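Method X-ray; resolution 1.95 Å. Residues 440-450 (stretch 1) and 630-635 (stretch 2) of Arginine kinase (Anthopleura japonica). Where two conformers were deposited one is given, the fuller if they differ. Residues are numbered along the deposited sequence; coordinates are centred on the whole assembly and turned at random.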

ATOM      1  N   LEU A 440     -26.713 -19.876   2.173  1.00 19.25           N
ATOM      2  CA  LEU A 440     -25.587 -20.167   3.058  1.00 20.21           C
ATOM      3  C   LEU A 440     -25.539 -19.229   4.266  1.00 21.79           C
ATOM      4  O   LEU A 440     -25.421 -19.682   5.410  1.00 19.35           O
ATOM      5  CB  LEU A 440     -24.251 -20.095   2.308  1.00 19.05           C
ATOM      6  CG  LEU A 440     -23.060 -20.371   3.232  1.00 17.90           C
ATOM      7  CD1 LEU A 440     -23.176 -21.778   3.787  1.00 19.23           C
ATOM      8  CD2 LEU A 440     -21.709 -20.173   2.554  1.00 16.52           C
ATOM      9  N   PHE A 441     -25.618 -17.923   4.006  1.00 17.62           N
ATOM     10  CA  PHE A 441     -25.491 -16.919   5.062  1.00 18.09           C
ATOM     11  C   PHE A 441     -26.596 -16.997   6.124  1.00 20.00           C
ATOM     12  O   PHE A 441     -26.319 -16.802   7.309  1.00 18.73           O
ATOM     13  CB  PHE A 441     -25.427 -15.505   4.469  1.00 14.03           C
ATOM     14  CG  PHE A 441     -24.049 -15.093   4.011  1.00 19.39           C
ATOM     15  CD1 PHE A 441     -23.640 -15.320   2.701  1.00 20.03           C
ATOM     16  CD2 PHE A 441     -23.170 -14.460   4.889  1.00 19.11           C
ATOM     17  CE1 PHE A 441     -22.377 -14.943   2.273  1.00 20.46           C
ATOM     18  CE2 PHE A 441     -21.908 -14.077   4.474  1.00 20.15           C
ATOM     19  CZ  PHE A 441     -21.510 -14.317   3.158  1.00 19.93           C
ATOM     20  N   ASP A 442     -27.836 -17.273   5.712  1.00 19.01           N
ATOM     21  CA  ASP A 442     -28.943 -17.361   6.673  1.00 18.60           C
ATOM     22  C   ASP A 442     -28.657 -18.416   7.730  1.00 18.60           C
ATOM     23  O   ASP A 442     -28.890 -18.205   8.921  1.00 18.44           O
ATOM     24  CB  ASP A 442     -30.257 -17.720   5.979  1.00 17.96           C
ATOM     25  CG  ASP A 442     -30.802 -16.597   5.133  1.00 20.84           C
ATOM     26  OD1 ASP A 442     -30.217 -15.494   5.154  1.00 21.37           O
ATOM     27  OD2 ASP A 442     -31.829 -16.825   4.457  1.00 18.87           O
ATOM     28  N   LYS A 443     -28.157 -19.562   7.277  1.00 14.42           N
ATOM     29  CA  LYS A 443     -27.873 -20.685   8.163  1.00 19.26           C
ATOM     30  C   LYS A 443     -26.742 -20.375   9.142  1.00 22.15           C
ATOM     31  O   LYS A 443     -26.784 -20.782  10.304  1.00 22.73           O
ATOM     32  CB  LYS A 443     -27.543 -21.939   7.346  1.00 21.30           C
ATOM     33  CG  LYS A 443     -28.752 -22.528   6.624  1.00 26.14           C
ATOM     34  CD  LYS A 443     -28.366 -23.661   5.676  1.00 32.65           C
ATOM     35  CE  LYS A 443     -29.575 -24.150   4.867  1.00 34.84           C
ATOM     36  NZ  LYS A 443     -30.107 -23.100   3.938  1.00 31.55           N
ATOM     37  N   ILE A 444     -25.726 -19.657   8.674  1.00 21.27           N
ATOM     38  CA  ILE A 444     -24.604 -19.291   9.542  1.00 20.52           C
ATOM     39  C   ILE A 444     -24.998 -18.196  10.531  1.00 18.04           C
ATOM     40  O   ILE A 444     -24.636 -18.259  11.709  1.00 19.33           O
ATOM     41  CB  ILE A 444     -23.362 -18.886   8.728  1.00 21.36           C
ATOM     42  CG1 ILE A 444     -22.702 -20.131   8.147  1.00 25.34           C
ATOM     43  CG2 ILE A 444     -22.349 -18.162   9.591  1.00 20.15           C
ATOM     44  CD1 ILE A 444     -22.164 -19.921   6.771  1.00 26.04           C
ATOM     45  N   VAL A 445     -25.755 -17.206  10.060  1.00 17.61           N
ATOM     46  CA  VAL A 445     -26.248 -16.150  10.947  1.00 20.68           C
ATOM     47  C   VAL A 445     -27.103 -16.722  12.080  1.00 22.38           C
ATOM     48  O   VAL A 445     -26.898 -16.394  13.254  1.00 19.77           O
ATOM     49  CB  VAL A 445     -27.064 -15.096  10.184  1.00 20.41           C
ATOM     50  CG1 VAL A 445     -27.868 -14.237  11.156  1.00 15.78           C
ATOM     51  CG2 VAL A 445     -26.153 -14.227   9.338  1.00 21.27           C
ATOM     52  N   GLU A 446     -28.055 -17.581  11.725  1.00 20.40           N
ATOM     53  CA  GLU A 446     -28.990 -18.127  12.704  1.00 19.08           C
ATOM     54  C   GLU A 446     -28.338 -19.178  13.596  1.00 22.66           C
ATOM     55  O   GLU A 446     -28.855 -19.502  14.667  1.00 23.80           O
ATOM     56  CB  GLU A 446     -30.243 -18.687  12.016  1.00 16.62           C
ATOM     57  CG  GLU A 446     -31.148 -17.607  11.412  1.00 18.03           C
ATOM     58  CD  GLU A 446     -32.445 -18.163  10.835  1.00 23.75           C
ATOM     59  OE1 GLU A 446     -32.532 -19.395  10.631  1.00 24.80           O
ATOM     60  OE2 GLU A 446     -33.374 -17.358  10.587  1.00 22.28           O
ATOM     61  N   ASP A 447     -27.205 -19.715  13.160  1.00 22.16           N
ATOM     62  CA  ASP A 447     -26.466 -20.653  13.997  1.00 21.36           C
ATOM     63  C   ASP A 447     -25.672 -19.880  15.045  1.00 22.07           C
ATOM     64  O   ASP A 447     -25.833 -20.102  16.251  1.00 22.53           O
ATOM     65  CB  ASP A 447     -25.537 -21.530  13.152  1.00 24.93           C
ATOM     66  CG  ASP A 447     -24.966 -22.709  13.934  1.00 29.84           C
ATOM     67  OD1 ASP A 447     -24.372 -22.491  15.014  1.00 30.19           O
ATOM     68  OD2 ASP A 447     -25.120 -23.854  13.461  1.00 30.77           O
ATOM     69  N   TYR A 448     -24.823 -18.961  14.590  1.00 21.94           N
ATOM     70  CA  TYR A 448     -23.976 -18.209  15.506  1.00 20.78           C
ATOM     71  C   TYR A 448     -24.799 -17.305  16.418  1.00 20.01           C
ATOM     72  O   TYR A 448     -24.443 -17.108  17.581  1.00 19.29           O
ATOM     73  CB  TYR A 448     -22.928 -17.369  14.758  1.00 20.28           C
ATOM     74  CG  TYR A 448     -22.067 -16.554  15.709  1.00 24.82           C
ATOM     75  CD1 TYR A 448     -20.936 -17.110  16.298  1.00 29.37           C
ATOM     76  CD2 TYR A 448     -22.401 -15.241  16.041  1.00 25.87           C
ATOM     77  CE1 TYR A 448     -20.149 -16.380  17.178  1.00 31.55           C
ATOM     78  CE2 TYR A 448     -21.622 -14.503  16.923  1.00 28.72           C
ATOM     79  CZ  TYR A 448     -20.499 -15.080  17.485  1.00 32.86           C
ATOM     80  OH  TYR A 448     -19.720 -14.357  18.356  1.00 38.05           O
ATOM     81  N   HIS A 449     -25.885 -16.743  15.890  1.00 16.35           N
ATOM     82  CA  HIS A 449     -26.686 -15.803  16.661  1.00 18.73           C
ATOM     83  C   HIS A 449     -27.949 -16.451  17.227  1.00 18.89           C
ATOM     84  O   HIS A 449     -28.898 -15.751  17.592  1.00 14.90           O
ATOM     85  CB  HIS A 449     -27.055 -14.570  15.822  1.00 16.48           C
ATOM     86  CG  HIS A 449     -25.883 -13.726  15.432  1.00 15.30           C
ATOM     87  ND1 HIS A 449     -25.297 -12.822  16.292  1.00 15.95           N
ATOM     88  CD2 HIS A 449     -25.194 -13.641  14.269  1.00 13.47           C
ATOM     89  CE1 HIS A 449     -24.293 -12.219  15.677  1.00 16.46           C
ATOM     90  NE2 HIS A 449     -24.211 -12.701  14.448  1.00 15.16           N
ATOM     91  N   SER A 450     -27.955 -17.781  17.285  1.00 19.82           N
ATOM     92  CA  SER A 450     -29.024 -18.520  17.953  1.00 23.68           C
ATOM     93  C   SER A 450     -29.262 -17.883  19.319  1.00 21.88           C
ATOM     94  O   SER A 450     -28.305 -17.590  20.039  1.00 22.59           O
ATOM     95  CB  SER A 450     -28.630 -19.992  18.110  1.00 28.83           C
ATOM     96  OG  SER A 450     -29.649 -20.752  18.733  1.00 31.57           O
ATOM     97  N   CYS A 630     -17.850  -9.655   8.713  0.58 17.61           N
ATOM     98  CA  CYS A 630     -17.936 -10.833   9.572  0.58 18.68           C
ATOM     99  C   CYS A 630     -19.332 -10.914  10.176  0.58 18.12           C
ATOM    100  O   CYS A 630     -19.751 -10.010  10.895  0.58 20.76           O
ATOM    101  CB  CYS A 630     -16.880 -10.785  10.681  0.58 22.09           C
ATOM    102  SG  CYS A 630     -16.773 -12.301  11.692  0.58 28.43           S
ATOM    103  N   PRO A 631     -20.063 -11.996   9.871  1.00 18.18           N
ATOM    104  CA  PRO A 631     -21.438 -12.205  10.343  1.00 18.67           C
ATOM    105  C   PRO A 631     -21.565 -12.245  11.866  1.00 15.93           C
ATOM    106  O   PRO A 631     -22.680 -12.135  12.371  1.00 15.11           O
ATOM    107  CB  PRO A 631     -21.814 -13.564   9.738  1.00 18.52           C
ATOM    108  CG  PRO A 631     -20.913 -13.703   8.527  1.00 20.17           C
ATOM    109  CD  PRO A 631     -19.618 -13.064   8.955  1.00 17.71           C
ATOM    110  N   THR A 632     -20.453 -12.394  12.587  1.00 17.79           N
ATOM    111  CA  THR A 632     -20.490 -12.340  14.047  1.00 17.39           C
ATOM    112  C   THR A 632     -20.732 -10.924  14.560  1.00 16.75           C
ATOM    113  O   THR A 632     -21.166 -10.734  15.695  1.00 17.72           O
ATOM    114  CB  THR A 632     -19.197 -12.887  14.691  1.00 23.31           C
ATOM    115  OG1 THR A 632     -18.080 -12.063  14.329  1.00 25.28           O
ATOM    116  CG2 THR A 632     -18.945 -14.308  14.255  1.00 21.96           C
ATOM    117  N   ASN A 633     -20.449  -9.934  13.721  1.00 13.61           N
ATOM    118  CA  ASN A 633     -20.586  -8.537  14.118  1.00 14.91           C
ATOM    119  C   ASN A 633     -21.866  -7.866  13.623  1.00 17.42           C
ATOM    120  O   ASN A 633     -21.956  -6.637  13.604  1.00 19.16           O
ATOM    121  CB  ASN A 633     -19.382  -7.726  13.640  1.00 20.73           C
ATOM    122  CG  ASN A 633     -18.261  -7.698  14.654  1.00 34.76           C
ATOM    123  OD1 ASN A 633     -18.273  -6.885  15.580  1.00 40.40           O
ATOM    124  ND2 ASN A 633     -17.279  -8.578  14.482  1.00 37.01           N
ATOM    125  N   LEU A 634     -22.853  -8.664  13.230  1.00 15.81           N
ATOM    126  CA  LEU A 634     -24.129  -8.124  12.765  1.00 13.89           C
ATOM    127  C   LEU A 634     -24.969  -7.563  13.917  1.00 14.19           C
ATOM    128  O   LEU A 634     -24.545  -7.597  15.079  1.00 13.93           O
ATOM    129  CB  LEU A 634     -24.906  -9.202  12.011  1.00 11.61           C
ATOM    130  CG  LEU A 634     -24.241  -9.688  10.727  1.00 13.03           C
ATOM    131  CD1 LEU A 634     -24.994 -10.878  10.152  1.00 10.76           C
ATOM    132  CD2 LEU A 634     -24.188  -8.561   9.713  1.00 14.73           C
ATOM    133  N   GLY A 635     -26.149  -7.036  13.588  1.00 14.60           N
ATOM    134  CA  GLY A 635     -27.082  -6.522  14.582  1.00 13.03           C
ATOM    135  C   GLY A 635     -26.673  -5.178  15.154  1.00 12.67           C
ATOM    136  O   GLY A 635     -26.630  -4.173  14.440  1.00 12.76           O
TER
HETATM  137  O   HOH W   1     -20.800 -11.908  18.922  1.00 55.81           O

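A helix often meets an irregular segment through residues spaced along one flank, each adopting the rotamer that brings its side chain to a partner. Arginine kinase offers a compact example, in which Phe441, Val445, Tyr448 and His449 meet a loop some 180 residues further along the chain. The polar anchor comes where the helix ends. His449, the first residue to leave helical phi/psi, still donates its N to Val445 O (2.8 Å), and its CB points toward the loop; with chi1 at m and chi2 at -80°, the imidazole presents its edge to the backbone. His449 NE2 then donates to Pro631 O at 2.6 Å and 166°, a short, nearly linear hydrogen bond that fixes NE2 as protonated. Tyr448 adopts t instead, and its ring receives Thr632 over one face: CG2 lies 3.6 Å from the ring centroid and only 10° off the normal, a CH-pi contact. The p rotamer of Thr632 places its methyl there and leaves OG1 3.0 Å from Cys630 SG. Beyond the ring, a water 2.7 Å from Tyr448 OH donates a weak hydrogen bond to Thr632 O (3.5 Å). Earlier in the helix the packing is apolar. Val445, at t, sets CG2 3.6 Å from Leu634 CD1, while Phe441 CE2 approaches Pro631 CG edge-on at 4.2 Å.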